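Local coordinates for protein PrimPol AEP domain (PP-N190) (Cyanophage S-2L, PDB 6ZP9) that probably serves as the catalytic primase-polymerase domain that synthesises DNA and primers for a cyanophage whose genome carries 2-aminoadenine in place of adenine, at residues A[111-116]-A[184-189]. Residues are numbered along the deposited sequence; the frame is centred on the assembly and turned at random.
Sequences RPSFQL and ELYDPG. With CA (calcium ion), chain C.
At a classic beta bulge, where Ser113 and Phe114 both face Tyr126, the entrance to strand 114-117 meets the loop that leads into the C-terminal helix 188-194. Two hydrogen bonds join them, each running from a side-chain hydroxyl to a backbone carbonyl. Tyr186 OH donates to Arg111 O at 2.5 Å, a short bond lying in the carbonyl plane and using a lone pair, with a C=O...O angle of 140°. In the other direction Ser113 OG donates to Glu184 O at 2.9 Å, tilted 32° from the plane of that carbonyl. Ser113 OG also accepts from Val128 N, so this buried hydroxyl links three chain segments. Ser113 OG lies at the edge of the Tyr186 ring, in its plane, 3.8 Å from Tyr186 CE2. With CG beside its backbone N (chi1 -75°), Tyr186 lays its ring edge along the turn from Arg111 to Ser113, while the Arg111 side chain extends away. On the outer side, Leu185 O binds a calcium ion at 2.3 Å together with four waters. One of these waters donates to Glu184 OE1 at 2.9 Å, which ties the carboxylate to the ion through its hydration shell. Asp187 is the N-cap of helix 188-194, its OD2 accepting from Gln190 N, and Tyr186 bonds through its backbone to Val128 and meets Trp127 edge-to-face, so the loop lies against strand 123-129, next to strand 114-117 in the antiparallel sheet.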
loop_
_atom_site.group_PDB
_atom_site.type_symbol
_atom_site.label_atom_id
_atom_site.label_comp_id
_atom_site.label_asym_id
_atom_site.label_seq_id
_atom_site.Cartn_x
_atom_site.Cartn_y
_atom_site.Cartn_z
ATOM N N ARG A 111 5.001 7.862 14.148
ATOM C CA ARG A 111 5.906 7.601 13.038
ATOM C C ARG A 111 5.444 6.369 12.263
ATOM O O ARG A 111 5.117 5.345 12.878
ATOM C CB ARG A 111 7.331 7.395 13.549
ATOM C CG ARG A 111 8.338 7.136 12.449
ATOM C CD ARG A 111 9.739 7.005 13.017
ATOM N NE ARG A 111 10.118 8.194 13.779
ATOM C CZ ARG A 111 10.636 9.300 13.244
ATOM N NH1 ARG A 111 10.838 9.395 11.929
ATOM N NH2 ARG A 111 10.940 10.325 14.030
ATOM N N PRO A 112 5.382 6.426 10.934
ATOM C CA PRO A 112 4.962 5.244 10.173
ATOM C C PRO A 112 5.897 4.063 10.418
ATOM O O PRO A 112 7.093 4.228 10.680
ATOM C CB PRO A 112 5.030 5.722 8.715
ATOM C CG PRO A 112 4.872 7.220 8.806
ATOM C CD PRO A 112 5.589 7.603 10.069
ATOM N N SER A 113 5.331 2.853 10.360
ATOM C CA SER A 113 6.167 1.658 10.406
ATOM C C SER A 113 7.155 1.640 9.249
ATOM O O SER A 113 8.313 1.235 9.416
ATOM C CB SER A 113 5.296 0.404 10.373
ATOM O OG SER A 113 4.432 0.353 11.495
ATOM N N PHE A 114 6.702 2.037 8.054
ATOM C CA PHE A 114 7.585 2.216 6.906
ATOM C C PHE A 114 6.894 3.122 5.900
ATOM O O PHE A 114 5.701 3.405 6.002
ATOM C CB PHE A 114 7.983 0.887 6.256
ATOM C CG PHE A 114 6.859 0.170 5.548
ATOM C CD1 PHE A 114 6.002 -0.655 6.246
ATOM C CD2 PHE A 114 6.710 0.266 4.176
ATOM C CE1 PHE A 114 4.998 -1.350 5.606
ATOM C CE2 PHE A 114 5.700 -0.431 3.516
ATOM C CZ PHE A 114 4.839 -1.245 4.242
ATOM N N GLN A 115 7.675 3.590 4.939
ATOM C CA GLN A 115 7.185 4.456 3.882
ATOM C C GLN A 115 7.608 3.874 2.545
ATOM O O GLN A 115 8.468 2.993 2.471
ATOM C CB GLN A 115 7.702 5.898 4.058
ATOM C CG GLN A 115 7.255 6.507 5.384
ATOM C CD GLN A 115 7.765 7.906 5.601
ATOM O OE1 GLN A 115 8.966 8.113 5.811
ATOM N NE2 GLN A 115 6.856 8.884 5.582
ATOM N N LEU A 116 6.975 4.356 1.482
ATOM C CA LEU A 116 7.226 3.820 0.156
ATOM C C LEU A 116 7.290 4.959 -0.849
ATOM O O LEU A 116 6.382 5.797 -0.907
ATOM C CB LEU A 116 6.145 2.814 -0.248
ATOM C CG LEU A 116 6.470 2.050 -1.535
ATOM C CD1 LEU A 116 6.167 0.574 -1.363
ATOM C CD2 LEU A 116 5.668 2.628 -2.684
ATOM N N GLU A 184 8.633 -1.077 13.917
ATOM C CA GLU A 184 7.668 -0.919 15.000
ATOM C C GLU A 184 6.290 -1.430 14.599
ATOM O O GLU A 184 5.866 -1.299 13.445
ATOM C CB GLU A 184 7.582 0.543 15.435
ATOM C CG GLU A 184 8.909 1.085 16.002
ATOM C CD GLU A 184 9.327 0.472 17.349
ATOM O OE1 GLU A 184 8.493 -0.133 18.060
ATOM O OE2 GLU A 184 10.516 0.610 17.702
ATOM N N LEU A 185 5.600 -2.021 15.571
ATOM C CA LEU A 185 4.255 -2.555 15.401
ATOM C C LEU A 185 3.324 -1.821 16.354
ATOM O O LEU A 185 3.677 -1.600 17.517
ATOM C CB LEU A 185 4.222 -4.056 15.671
ATOM C CG LEU A 185 5.068 -4.918 14.719
ATOM C CD1 LEU A 185 5.010 -6.392 15.076
ATOM C CD2 LEU A 185 4.631 -4.689 13.290
ATOM N N TYR A 186 2.148 -1.438 15.863
ATOM C CA TYR A 186 1.196 -0.650 16.632
ATOM C C TYR A 186 0.078 -1.534 17.160
ATOM O O TYR A 186 -0.135 -2.660 16.704
ATOM C CB TYR A 186 0.615 0.496 15.786
ATOM C CG TYR A 186 1.608 1.609 15.605
ATOM C CD1 TYR A 186 1.735 2.606 16.556
ATOM C CD2 TYR A 186 2.467 1.625 14.515
ATOM C CE1 TYR A 186 2.669 3.607 16.419
ATOM C CE2 TYR A 186 3.414 2.627 14.365
ATOM C CZ TYR A 186 3.513 3.613 15.326
ATOM O OH TYR A 186 4.448 4.617 15.189
ATOM N N ASP A 187 -0.630 -1.005 18.142
ATOM C CA ASP A 187 -1.787 -1.670 18.686
ATOM C C ASP A 187 -3.035 -0.937 18.240
ATOM O O ASP A 187 -3.099 0.293 18.370
ATOM C CB ASP A 187 -1.719 -1.709 20.210
ATOM C CG ASP A 187 -2.982 -2.252 20.828
ATOM O OD1 ASP A 187 -3.138 -3.491 20.848
ATOM O OD2 ASP A 187 -3.821 -1.438 21.276
ATOM N N PRO A 188 -4.029 -1.641 17.698
ATOM C CA PRO A 188 -5.204 -0.945 17.146
ATOM C C PRO A 188 -6.007 -0.175 18.182
ATOM O O PRO A 188 -6.623 0.848 17.847
ATOM C CB PRO A 188 -6.030 -2.083 16.532
ATOM C CG PRO A 188 -5.475 -3.345 17.125
ATOM C CD PRO A 188 -4.042 -3.080 17.405
ATOM N N GLY A 189 -6.034 -0.638 19.430
ATOM C CA GLY A 189 -6.740 0.106 20.458
ATOM C C GLY A 189 -6.032 1.398 20.811
ATOM O O GLY A 189 -6.670 2.441 20.972
HETATM CA CA CA C . 4.924 -1.323 19.478
HETATM O O HOH W 1 5.805 0.962 18.530
HETATM O O HOH W 2 3.147 -1.932 20.959
HETATM O O HOH W 3 6.231 -0.815 21.458
HETATM O O HOH W 4 3.764 0.944 19.591
#